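Local atomic coordinates of catechol 1,2 dioxygenase (Acinetobacter radioresistens, PDB entry 2XSU), a protein that probably catalyses the intradiol cleavage of catechol by molecular oxygen to cis,cis-muconate at a ferric iron, working as a homodimer. Residues A[89-94]-A[103-108]; A[138-143]-A[276-281]; A[248-251]-A[257-260]. The protein carries 1 engineered substitution. All coordinates share one frame; numbering follows the deposited sequence.

Contact 1: A[89-94]-A[103-108]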
ATOM      1  N   ARG A  89      16.400  14.991  -5.486  1.00 10.81           N
ATOM      2  CA  ARG A  89      16.914  15.293  -4.144  1.00 10.74           C
ATOM      3  C   ARG A  89      18.382  14.896  -3.976  1.00 11.26           C
ATOM      4  O   ARG A  89      19.166  15.664  -3.409  1.00 11.43           O
ATOM      5  CB  ARG A  89      16.046  14.647  -3.067  1.00 12.01           C
ATOM      6  CG  ARG A  89      14.718  15.340  -2.940  1.00 11.30           C
ATOM      7  CD  ARG A  89      14.009  14.929  -1.633  1.00 13.46           C
ATOM      8  NE  ARG A  89      14.439  15.850  -0.531  1.00 15.98           N
ATOM      9  CZ  ARG A  89      15.035  15.483   0.600  1.00 16.31           C
ATOM     10  NH1 ARG A  89      15.315  14.217   0.899  1.00 15.68           N
ATOM     11  NH2 ARG A  89      15.379  16.414   1.470  1.00 20.61           N
ATOM     12  N   ALA A  90      18.771  13.728  -4.484  1.00 11.17           N
ATOM     13  CA  ALA A  90      20.126  13.270  -4.318  1.00 11.21           C
ATOM     14  C   ALA A  90      21.075  14.192  -5.083  1.00 11.50           C
ATOM     15  O   ALA A  90      22.175  14.493  -4.600  1.00 12.02           O
ATOM     16  CB  ALA A  90      20.261  11.830  -4.787  1.00 11.82           C
ATOM     17  N   ASP A  91      20.645  14.629  -6.272  1.00 11.55           N
ATOM     18  CA  ASP A  91      21.462  15.548  -7.087  1.00 12.02           C
ATOM     19  C   ASP A  91      21.662  16.881  -6.350  1.00 12.30           C
ATOM     20  O   ASP A  91      22.770  17.437  -6.385  1.00 12.83           O
ATOM     21  CB  ASP A  91      20.832  15.820  -8.468  1.00 12.35           C
ATOM     22  CG  ASP A  91      21.079  14.696  -9.474  1.00 14.83           C
ATOM     23  OD1 ASP A  91      21.903  13.806  -9.234  1.00 14.17           O
ATOM     24  OD2 ASP A  91      20.428  14.743 -10.537  1.00 19.23           O
ATOM     25  N   GLU A  92      20.611  17.372  -5.695  1.00 12.32           N
ATOM     26  CA  GLU A  92      20.721  18.649  -4.968  1.00 13.76           C
ATOM     27  C   GLU A  92      21.583  18.522  -3.721  1.00 13.67           C
ATOM     28  O   GLU A  92      22.378  19.452  -3.422  1.00 13.74           O
ATOM     29  CB  GLU A  92      19.336  19.219  -4.637  1.00 13.88           C
ATOM     30  CG  GLU A  92      19.378  20.660  -4.122  1.00 19.78           C
ATOM     31  CD  GLU A  92      19.564  21.737  -5.208  1.00 24.52           C
ATOM     32  OE1 GLU A  92      19.764  21.425  -6.402  1.00 24.21           O
ATOM     33  OE2 GLU A  92      19.510  22.936  -4.847  1.00 29.49           O
ATOM     34  N   ALA A  93      21.454  17.402  -2.994  1.00 13.94           N
ATOM     35  CA  ALA A  93      22.368  17.109  -1.875  1.00 14.70           C
ATOM     36  C   ALA A  93      23.830  17.060  -2.332  1.00 15.66           C
ATOM     37  O   ALA A  93      24.723  17.594  -1.641  1.00 16.09           O
ATOM     38  CB  ALA A  93      21.987  15.800  -1.178  1.00 14.94           C
ATOM     39  N   ASP A  94      24.085  16.459  -3.504  1.00 14.46           N
ATOM     40  CA  ASP A  94      25.455  16.356  -4.019  1.00 16.02           C
ATOM     41  C   ASP A  94      25.978  17.722  -4.418  1.00 16.98           C
ATOM     42  O   ASP A  94      27.142  18.054  -4.116  1.00 17.63           O
ATOM     43  CB  ASP A  94      25.540  15.414  -5.223  1.00 16.16           C
ATOM     44  CG  ASP A  94      25.533  13.939  -4.835  1.00 16.90           C
ATOM     45  OD1 ASP A  94      25.534  13.537  -3.642  1.00 17.65           O
ATOM     46  OD2 ASP A  94      25.454  13.148  -5.794  1.00 17.82           O
ATOM     47  N   THR A 103      29.379  10.530 -14.392  1.00 14.70           N
ATOM     48  CA  THR A 103      28.220  10.207 -15.212  1.00 13.68           C
ATOM     49  C   THR A 103      26.959  10.467 -14.358  1.00 12.57           C
ATOM     50  O   THR A 103      26.933  10.080 -13.177  1.00 13.50           O
ATOM     51  CB  THR A 103      28.325   8.743 -15.647  1.00 12.76           C
ATOM     52  OG1 THR A 103      29.513   8.597 -16.442  1.00 15.20           O
ATOM     53  CG2 THR A 103      27.117   8.350 -16.518  1.00 12.24           C
ATOM     54  N   PRO A 104      25.923  11.140 -14.923  1.00 12.08           N
ATOM     55  CA  PRO A 104      24.702  11.416 -14.142  1.00 11.42           C
ATOM     56  C   PRO A 104      23.978  10.139 -13.682  1.00 11.51           C
ATOM     57  O   PRO A 104      23.992   9.126 -14.387  1.00 10.93           O
ATOM     58  CB  PRO A 104      23.791  12.151 -15.149  1.00 12.78           C
ATOM     59  CG  PRO A 104      24.698  12.721 -16.140  1.00 12.84           C
ATOM     60  CD  PRO A 104      25.838  11.748 -16.260  1.00 11.69           C
ATOM     61  N   ARG A 105      23.336  10.217 -12.525  1.00 11.09           N
ATOM     62  CA  ARG A 105      22.452   9.160 -12.042  1.00 10.93           C
ATOM     63  C   ARG A 105      21.068   9.214 -12.667  1.00 10.62           C
ATOM     64  O   ARG A 105      20.609  10.281 -13.081  1.00 11.71           O
ATOM     65  CB  ARG A 105      22.319   9.240 -10.515  1.00 11.14           C
ATOM     66  CG  ARG A 105      21.644  10.537 -10.035  1.00 12.44           C
ATOM     67  CD  ARG A 105      21.119  10.484  -8.592  1.00 13.76           C
ATOM     68  NE  ARG A 105      22.104  10.090  -7.594  1.00 14.93           N
ATOM     69  CZ  ARG A 105      22.959  10.892  -6.951  1.00 18.00           C
ATOM     70  NH1 ARG A 105      23.064  12.194  -7.207  1.00 16.78           N
ATOM     71  NH2 ARG A 105      23.761  10.348  -6.038  1.00 20.29           N
ATOM     72  N   THR A 106      20.412   8.063 -12.732  1.00  9.14           N
ATOM     73  CA  THR A 106      18.964   8.047 -12.921  1.00  8.94           C
ATOM     74  C   THR A 106      18.335   6.837 -12.230  1.00  9.31           C
ATOM     75  O   THR A 106      19.022   6.145 -11.445  1.00  9.60           O
ATOM     76  CB  THR A 106      18.552   8.256 -14.401  1.00  9.23           C
ATOM     77  OG1 THR A 106      17.176   8.653 -14.437  1.00  9.40           O
ATOM     78  CG2 THR A 106      18.797   6.995 -15.264  1.00  9.15           C
ATOM     79  N   ILE A 107      17.044   6.610 -12.467  1.00  8.92           N
ATOM     80  CA  ILE A 107      16.316   5.644 -11.628  1.00  8.99           C
ATOM     81  C   ILE A 107      16.748   4.203 -11.844  1.00  9.94           C
ATOM     82  O   ILE A 107      17.153   3.815 -12.976  1.00 10.03           O
ATOM     83  CB  ILE A 107      14.796   5.773 -11.784  1.00  9.49           C
ATOM     84  CG1 ILE A 107      14.340   5.248 -13.147  1.00  9.10           C
ATOM     85  CG2 ILE A 107      14.388   7.241 -11.542  1.00 11.23           C
ATOM     86  CD1 ILE A 107      12.763   5.215 -13.285  1.00 14.36           C
ATOM     87  N   GLU A 108      16.705   3.430 -10.765  1.00  9.74           N
ATOM     88  CA  GLU A 108      17.008   1.996 -10.839  1.00 10.66           C
ATOM     89  C   GLU A 108      15.893   1.202 -11.540  1.00 10.82           C
ATOM     90  O   GLU A 108      16.187   0.230 -12.236  1.00 10.95           O
ATOM     91  CB  GLU A 108      17.175   1.459  -9.412  1.00  9.89           C
ATOM     92  CG  GLU A 108      17.646   0.008  -9.302  1.00  9.52           C
ATOM     93  CD  GLU A 108      17.812  -0.435  -7.843  1.00 12.02           C
ATOM     94  OE1 GLU A 108      18.262   0.386  -7.008  1.00 11.56           O
ATOM     95  OE2 GLU A 108      17.511  -1.613  -7.532  1.00 12.74           O
TER
HETATM   96  O   HOH W   1      23.675  12.955 -11.221  1.00 15.25           O
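Arg105 reaches from the loop that follows helix 82-96 back to the flank of that helix, where Asp91 and Asp94, three residues apart and so on one side of it, await its guanidinium. The close part lies around NH1. This nitrogen donates to OD1 of Asp91 at 2.8 Å, meeting that oxygen on its anti side, and to OD2 of Asp94 at 2.9 Å. NH2 of Arg105 adds a longer, more bent bond to the same Asp94 OD2 (3.3 Å, 137° at the hydrogen), so one carboxylate oxygen receives two N-H groups from one face of its plane. Both acceptors lie close to the guanidinium plane, while the CB of Ala90 sits over its centre, 3.6 Å from CZ of Arg105; a small methyl lets the flat group lie against the helix. A bend at chi3 (54°) turns the arginine's end toward the acids.

The looser part is at the base of the side chain, where a water rather than a direct bond joins Asp91 OD1 to the backbone N of Arg105. The other oxygens of the acids are engaged elsewhere, Asp91 OD2 with Arg259 and Asp94 OD1 with Arg236. Each aspartate is thus shared between two arginines, a salt-bridge network that ties helix 82-96 to the loop after it and, through Arg259 and Arg236, to loops flanking strand 238-244, and probably keeps both carboxylates ionised.

Contact 2: A[138-143]-A[276-281]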
ATOM      1  N   ILE A 138      26.362  -4.545 -29.779  1.00 12.13           N
ATOM      2  CA  ILE A 138      27.569  -4.502 -28.951  1.00 12.69           C
ATOM      3  C   ILE A 138      27.589  -3.177 -28.199  1.00 11.71           C
ATOM      4  O   ILE A 138      27.434  -2.082 -28.810  1.00 11.69           O
ATOM      5  CB  ILE A 138      28.843  -4.624 -29.804  1.00 12.81           C
ATOM      6  CG1 ILE A 138      28.931  -6.054 -30.353  1.00 15.16           C
ATOM      7  CG2 ILE A 138      30.082  -4.211 -28.970  1.00 13.74           C
ATOM      8  CD1 ILE A 138      30.055  -6.317 -31.373  1.00 19.37           C
ATOM      9  N   ILE A 139      27.759  -3.270 -26.880  1.00 11.74           N
ATOM     10  CA  ILE A 139      27.948  -2.103 -26.034  1.00 11.85           C
ATOM     11  C   ILE A 139      29.353  -2.142 -25.519  1.00 12.65           C
ATOM     12  O   ILE A 139      29.810  -3.192 -25.032  1.00 12.93           O
ATOM     13  CB  ILE A 139      27.037  -2.127 -24.770  1.00 11.54           C
ATOM     14  CG1 ILE A 139      25.589  -2.385 -25.174  1.00 11.91           C
ATOM     15  CG2 ILE A 139      27.191  -0.851 -23.976  1.00 12.78           C
ATOM     16  CD1 ILE A 139      24.675  -2.685 -23.970  1.00 11.21           C
ATOM     17  N   GLU A 140      30.064  -1.027 -25.605  1.00 12.72           N
ATOM     18  CA  GLU A 140      31.378  -0.963 -24.967  1.00 14.93           C
ATOM     19  C   GLU A 140      31.721   0.390 -24.407  1.00 13.97           C
ATOM     20  O   GLU A 140      31.120   1.408 -24.792  1.00 14.13           O
ATOM     21  CB  GLU A 140      32.497  -1.514 -25.836  1.00 16.87           C
ATOM     22  CG  GLU A 140      32.872  -0.720 -27.028  1.00 20.08           C
ATOM     23  CD  GLU A 140      33.762  -1.546 -27.993  1.00 23.55           C
ATOM     24  OE1 GLU A 140      33.742  -1.278 -29.188  1.00 22.01           O
ATOM     25  OE2 GLU A 140      34.472  -2.473 -27.560  1.00 29.66           O
ATOM     26  N   GLY A 141      32.619   0.379 -23.433  1.00 13.55           N
ATOM     27  CA  GLY A 141      33.005   1.606 -22.771  1.00 14.28           C
ATOM     28  C   GLY A 141      34.226   1.426 -21.909  1.00 15.74           C
ATOM     29  O   GLY A 141      34.653   0.302 -21.647  1.00 14.59           O
ATOM     30  N   THR A 142      34.763   2.564 -21.478  1.00 15.75           N
ATOM     31  CA  THR A 142      35.856   2.621 -20.530  1.00 16.69           C
ATOM     32  C   THR A 142      35.331   3.253 -19.250  1.00 15.70           C
ATOM     33  O   THR A 142      34.565   4.232 -19.305  1.00 16.46           O
ATOM     34  CB  THR A 142      37.001   3.470 -21.123  1.00 16.02           C
ATOM     35  OG1 THR A 142      37.392   2.927 -22.398  1.00 18.98           O
ATOM     36  CG2 THR A 142      38.230   3.500 -20.173  1.00 18.89           C
ATOM     37  N   VAL A 143      35.751   2.723 -18.103  1.00 15.74           N
ATOM     38  CA  VAL A 143      35.395   3.301 -16.811  1.00 15.52           C
ATOM     39  C   VAL A 143      36.620   4.057 -16.295  1.00 17.53           C
ATOM     40  O   VAL A 143      37.710   3.489 -16.192  1.00 17.92           O
ATOM     41  CB  VAL A 143      34.934   2.232 -15.796  1.00 15.50           C
ATOM     42  CG1 VAL A 143      34.564   2.871 -14.431  1.00 15.21           C
ATOM     43  CG2 VAL A 143      33.733   1.431 -16.374  1.00 15.11           C
ATOM     44  N   ALA A 276      33.757  -9.382 -39.366  1.00 33.32           N
ATOM     45  CA  ALA A 276      34.675 -10.519 -39.199  1.00 34.70           C
ATOM     46  C   ALA A 276      35.464 -10.430 -37.896  1.00 35.30           C
ATOM     47  O   ALA A 276      35.574 -11.416 -37.158  1.00 35.78           O
ATOM     48  CB  ALA A 276      35.635 -10.598 -40.384  1.00 34.47           C
ATOM     49  N   ARG A 277      36.003  -9.244 -37.624  1.00 36.19           N
ATOM     50  CA  ARG A 277      36.795  -8.975 -36.428  1.00 37.32           C
ATOM     51  C   ARG A 277      36.012  -9.301 -35.143  1.00 37.46           C
ATOM     52  O   ARG A 277      36.575  -9.795 -34.161  1.00 37.76           O
ATOM     53  CB  ARG A 277      37.222  -7.507 -36.429  1.00 37.88           C
ATOM     54  CG  ARG A 277      38.646  -7.247 -35.980  1.00 40.23           C
ATOM     55  CD  ARG A 277      38.920  -5.751 -35.757  1.00 44.30           C
ATOM     56  NE  ARG A 277      38.337  -4.892 -36.793  1.00 47.23           N
ATOM     57  CZ  ARG A 277      38.835  -4.695 -38.016  1.00 49.10           C
ATOM     58  NH1 ARG A 277      39.955  -5.298 -38.408  1.00 49.25           N
ATOM     59  NH2 ARG A 277      38.200  -3.886 -38.865  1.00 50.03           N
ATOM     60  N   ARG A 278      34.709  -9.032 -35.165  1.00 37.27           N
ATOM     61  CA  ARG A 278      33.835  -9.264 -34.013  1.00 37.04           C
ATOM     62  C   ARG A 278      33.328 -10.699 -33.926  1.00 37.14           C
ATOM     63  O   ARG A 278      32.613 -11.053 -32.979  1.00 37.10           O
ATOM     64  CB  ARG A 278      32.633  -8.313 -34.075  1.00 36.89           C
ATOM     65  CG  ARG A 278      32.985  -6.844 -33.978  1.00 36.50           C
ATOM     66  CD  ARG A 278      33.423  -6.487 -32.586  1.00 35.60           C
ATOM     67  NE  ARG A 278      33.456  -5.044 -32.390  1.00 34.10           N
ATOM     68  CZ  ARG A 278      33.761  -4.449 -31.241  1.00 32.28           C
ATOM     69  NH1 ARG A 278      34.060  -5.168 -30.169  1.00 31.43           N
ATOM     70  NH2 ARG A 278      33.775  -3.126 -31.176  1.00 30.00           N
ATOM     71  N   GLU A 279      33.700 -11.515 -34.917  1.00 36.80           N
ATOM     72  CA  GLU A 279      33.243 -12.901 -35.060  1.00 36.77           C
ATOM     73  C   GLU A 279      31.729 -13.004 -35.196  1.00 35.99           C
ATOM     74  O   GLU A 279      31.086 -13.879 -34.601  1.00 35.83           O
ATOM     75  CB  GLU A 279      33.773 -13.802 -33.932  1.00 37.38           C
ATOM     76  CG  GLU A 279      35.293 -13.850 -33.840  1.00 39.27           C
ATOM     77  CD  GLU A 279      35.791 -14.855 -32.807  1.00 42.76           C
ATOM     78  OE1 GLU A 279      35.833 -16.070 -33.119  1.00 44.17           O
ATOM     79  OE2 GLU A 279      36.150 -14.426 -31.686  1.00 43.97           O
ATOM     80  N   LEU A 280      31.172 -12.096 -35.993  1.00 35.14           N
ATOM     81  CA  LEU A 280      29.750 -12.087 -36.296  1.00 34.93           C
ATOM     82  C   LEU A 280      29.558 -12.364 -37.786  1.00 35.25           C
ATOM     83  O   LEU A 280      30.547 -12.450 -38.519  1.00 35.47           O
ATOM     84  CB  LEU A 280      29.135 -10.741 -35.876  1.00 34.07           C
ATOM     85  CG  LEU A 280      29.271 -10.398 -34.381  1.00 33.16           C
ATOM     86  CD1 LEU A 280      28.947  -8.934 -34.120  1.00 31.56           C
ATOM     87  CD2 LEU A 280      28.408 -11.304 -33.493  1.00 31.88           C
ATOM     88  N   ASP A 281      28.305 -12.505 -38.224  1.00 35.75           N
ATOM     89  CA  ASP A 281      27.991 -12.859 -39.618  1.00 36.01           C
ATOM     90  C   ASP A 281      27.073 -11.842 -40.326  1.00 35.41           C
ATOM     91  O   ASP A 281      26.969 -11.844 -41.557  1.00 35.58           O
ATOM     92  CB  ASP A 281      27.365 -14.261 -39.698  1.00 36.93           C
ATOM     93  CG  ASP A 281      26.078 -14.380 -38.877  1.00 39.25           C
ATOM     94  OD1 ASP A 281      26.170 -14.420 -37.627  1.00 42.46           O
ATOM     95  OD2 ASP A 281      24.977 -14.450 -39.473  1.00 42.73           O
TER
HETATM   96  O   HOH W   2      36.356  -3.602 -28.971  1.00 39.39           O
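A salt bridge with a small apolar flank joins strand 136-145 of the catalytic beta-sheet to the end of helix 272-277, near the periphery of the chain and away from the iron. Its polar half pairs Glu140 with Arg278: NH2 of the arginine donates to OE1 of the glutamate at 2.7 Å, on the syn side but 32° out of the carboxylate plane. The acceptor lies near the guanidinium plane, yet the two flat groups are turned 46° apart, and the grip is single rather than two-pronged. A water donates to OE2 of Glu140 and so links this second oxygen to NH1 of Arg278, weakly on the arginine side.

The apolar half comes from Ile138, two residues earlier and therefore on the same side of the strand. Its CD1 rests 3.6 Å from CD of Arg278 and close to NE, while its CG2 lies over the guanidinium face, offset toward the rim, so the long methylene arm serves as a greasy surface while its charged end goes on to the acid. CD1 of Leu280 meets CD1 of Ile138 at 4.0 Å.

The turn carrying these two residues is a Schellman motif: Glu279 leaves the helix with positive phi, and two bonds run back into the last turn. Within it the N of Glu279 bonds to the O of Ala276. This reversal ends the helix and lets Arg278 and Leu280 both face the strand. Arg278 bends at chi2 (-72°) before running out toward Glu140.

Strand 284-293, parallel neighbour of strand 136-145, lies beside the contact, with Phe284 and His286 touching both Ile138 and Arg278. His286 NE2 is hydrogen-bonded to Glu140 OE1, giving the oxygen that takes the arginine a second partner.

Contact 3: A[248-251]-A[257-260]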
ATOM      1  N   GLU A 248      10.479   6.693 -29.917  1.00 11.35           N
ATOM      2  CA  GLU A 248       9.236   7.470 -29.797  1.00 12.49           C
ATOM      3  C   GLU A 248       9.086   8.098 -28.407  1.00 11.56           C
ATOM      4  O   GLU A 248       8.589   9.234 -28.288  1.00 12.92           O
ATOM      5  CB  GLU A 248       8.046   6.545 -30.097  1.00 14.59           C
ATOM      6  CG  GLU A 248       6.699   7.183 -29.965  1.00 18.51           C
ATOM      7  CD  GLU A 248       5.539   6.218 -30.251  1.00 18.79           C
ATOM      8  OE1 GLU A 248       5.723   4.968 -30.259  1.00 20.77           O
ATOM      9  OE2 GLU A 248       4.422   6.743 -30.425  1.00 24.68           O
ATOM     10  N   TYR A 249       9.457   7.345 -27.374  1.00 11.45           N
ATOM     11  CA  TYR A 249       9.214   7.809 -25.996  1.00 10.71           C
ATOM     12  C   TYR A 249      10.446   8.367 -25.302  1.00 10.64           C
ATOM     13  O   TYR A 249      10.477   8.496 -24.060  1.00 10.39           O
ATOM     14  CB  TYR A 249       8.599   6.698 -25.142  1.00 11.56           C
ATOM     15  CG  TYR A 249       7.217   6.341 -25.602  1.00 12.61           C
ATOM     16  CD1 TYR A 249       6.137   7.174 -25.294  1.00 12.89           C
ATOM     17  CD2 TYR A 249       7.011   5.214 -26.374  1.00 17.12           C
ATOM     18  CE1 TYR A 249       4.839   6.867 -25.760  1.00 17.78           C
ATOM     19  CE2 TYR A 249       5.714   4.888 -26.838  1.00 20.48           C
ATOM     20  CZ  TYR A 249       4.657   5.726 -26.536  1.00 20.59           C
ATOM     21  OH  TYR A 249       3.383   5.395 -26.984  1.00 23.62           O
ATOM     22  N   LEU A 250      11.490   8.682 -26.077  1.00  9.51           N
ATOM     23  CA  LEU A 250      12.733   9.157 -25.485  1.00 10.69           C
ATOM     24  C   LEU A 250      12.556  10.276 -24.474  1.00 10.83           C
ATOM     25  O   LEU A 250      13.127  10.210 -23.383  1.00 12.03           O
ATOM     26  CB  LEU A 250      13.736   9.582 -26.578  1.00 10.24           C
ATOM     27  CG  LEU A 250      15.115  10.063 -26.122  1.00 10.66           C
ATOM     28  CD1 LEU A 250      15.897   8.952 -25.456  1.00 12.64           C
ATOM     29  CD2 LEU A 250      15.922  10.580 -27.303  1.00 11.29           C
ATOM     30  N   TRP A 251      11.782  11.302 -24.850  1.00 11.38           N
ATOM     31  CA  TRP A 251      11.567  12.461 -23.980  1.00 13.21           C
ATOM     32  C   TRP A 251      10.120  12.507 -23.447  1.00 13.72           C
ATOM     33  O   TRP A 251       9.609  13.576 -23.046  1.00 16.42           O
ATOM     34  CB  TRP A 251      11.995  13.738 -24.729  1.00 13.09           C
ATOM     35  CG  TRP A 251      13.488  13.773 -24.917  1.00 13.63           C
ATOM     36  CD1 TRP A 251      14.177  13.580 -26.080  1.00 14.17           C
ATOM     37  CD2 TRP A 251      14.463  14.040 -23.904  1.00 14.83           C
ATOM     38  NE1 TRP A 251      15.535  13.700 -25.847  1.00 15.65           N
ATOM     39  CE2 TRP A 251      15.736  13.976 -24.519  1.00 15.64           C
ATOM     40  CE3 TRP A 251      14.385  14.308 -22.530  1.00 16.72           C
ATOM     41  CZ2 TRP A 251      16.926  14.190 -23.813  1.00 17.56           C
ATOM     42  CZ3 TRP A 251      15.587  14.531 -21.821  1.00 18.87           C
ATOM     43  CH2 TRP A 251      16.831  14.461 -22.472  1.00 17.62           C
ATOM     44  N   ALA A 257      12.940   9.246 -16.534  1.00 12.00           N
ATOM     45  CA  ALA A 257      14.336   8.887 -16.262  1.00 11.36           C
ATOM     46  C   ALA A 257      15.342   9.460 -17.255  1.00 12.29           C
ATOM     47  O   ALA A 257      16.543   9.500 -16.952  1.00 12.06           O
ATOM     48  CB  ALA A 257      14.475   7.370 -16.205  1.00 12.12           C
ATOM     49  N   THR A 258      14.886   9.889 -18.435  1.00 12.23           N
ATOM     50  CA  THR A 258      15.825  10.349 -19.457  1.00 12.61           C
ATOM     51  C   THR A 258      16.505  11.648 -19.014  1.00 12.53           C
ATOM     52  O   THR A 258      15.860  12.546 -18.418  1.00 13.53           O
ATOM     53  CB  THR A 258      15.089  10.576 -20.798  1.00 13.06           C
ATOM     54  OG1 THR A 258      14.362   9.398 -21.130  1.00 16.89           O
ATOM     55  CG2 THR A 258      16.049  10.850 -21.965  1.00 13.81           C
ATOM     56  N   ARG A 259      17.807  11.737 -19.289  1.00 12.57           N
ATOM     57  CA  ARG A 259      18.639  12.912 -18.960  1.00 14.74           C
ATOM     58  C   ARG A 259      19.630  13.198 -20.037  1.00 14.98           C
ATOM     59  O   ARG A 259      20.158  12.279 -20.660  1.00 14.29           O
ATOM     60  CB  ARG A 259      19.562  12.620 -17.750  1.00 15.57           C
ATOM     61  CG  ARG A 259      18.886  12.355 -16.481  1.00 19.11           C
ATOM     62  CD  ARG A 259      19.941  12.328 -15.417  1.00 13.69           C
ATOM     63  NE  ARG A 259      20.376  13.669 -15.052  1.00 15.85           N
ATOM     64  CZ  ARG A 259      20.678  14.011 -13.809  1.00 15.86           C
ATOM     65  NH1 ARG A 259      20.609  13.100 -12.838  1.00 15.09           N
ATOM     66  NH2 ARG A 259      21.030  15.274 -13.530  1.00 17.94           N
ATOM     67  N   ASP A 260      19.965  14.482 -20.192  1.00 16.25           N
ATOM     68  CA  ASP A 260      21.145  14.836 -20.959  1.00 17.97           C
ATOM     69  C   ASP A 260      22.367  14.129 -20.365  1.00 17.03           C
ATOM     70  O   ASP A 260      22.567  14.067 -19.142  1.00 18.34           O
ATOM     71  CB  ASP A 260      21.369  16.360 -20.920  1.00 18.74           C
ATOM     72  CG  ASP A 260      20.303  17.143 -21.677  1.00 23.24           C
ATOM     73  OD1 ASP A 260      19.576  16.568 -22.531  1.00 26.04           O
ATOM     74  OD2 ASP A 260      20.196  18.373 -21.414  1.00 28.49           O
TER
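Leu250 and Trp251 meet Thr258 across a short excursion of the chain within the long loop between strands 238-244 and 263-269. At Leu250, both backbone and side chain take part. Its carbonyl O accepts a hydrogen bond from OG1 of Thr258 at 2.7 Å, with the donor nearly in line with the C=O (165°), while its CD1 lies 4.0 Å from the threonine CG2. The leucine side chain is buried, packed also against Asn243 and Val263 of the flanking strands, as befits a branched aliphatic residue at the inner side of the loop.

Trp251 comes next, and though its CB points away from 257-260, the indole swings back over it. CG2 of Thr258 stands beneath the six-membered ring, 3.6 Å from the centroid and only 9° off the ring normal, a clear CH-pi contact. The threonine suits this place because its two branches do different work: CG2, anti to the backbone N, touches the indole, and OG1, beside the backbone N, binds the Leu250 carbonyl. Farther along the ring, OD1 of Asp260 approaches CH2 of Trp251 at 3.5 Å, its carboxylate plane turned 72° from that of the indole. Both of these residues are exposed, so this rim of the contact faces solvent.

Thr258 also touches Pro223, on the strand that carries the iron ligands His225 and His227; its side chain is about 7 Å from that of His225. The chemistry is that of a loop closed upon itself: one short hydrogen bond satisfies the Leu250 carbonyl, and a methyl against an aromatic face secures the more exposed side.

From the N terminus, contact 1 comes first, closing a short loop of eight residues between helix 82-96 and the loop that runs on toward strand 113-114. Contact 2 opens at strand 136-145 and does not close until the end of helix 272-277, so it spans most of the beta-sheet. Contact 3 opens and closes within that span, folding back the loop between strands 238-244 and 263-269. Contacts 1 and 3 are separate in sequence yet touch in space: Thr106 OG1 probably bonds to the Ala257 O, and Arg259 NH1 to the Arg105 O. Contact 2 touches neither: its centre is about 30 Å from that of contact 1 and about 25 Å from that of contact 3.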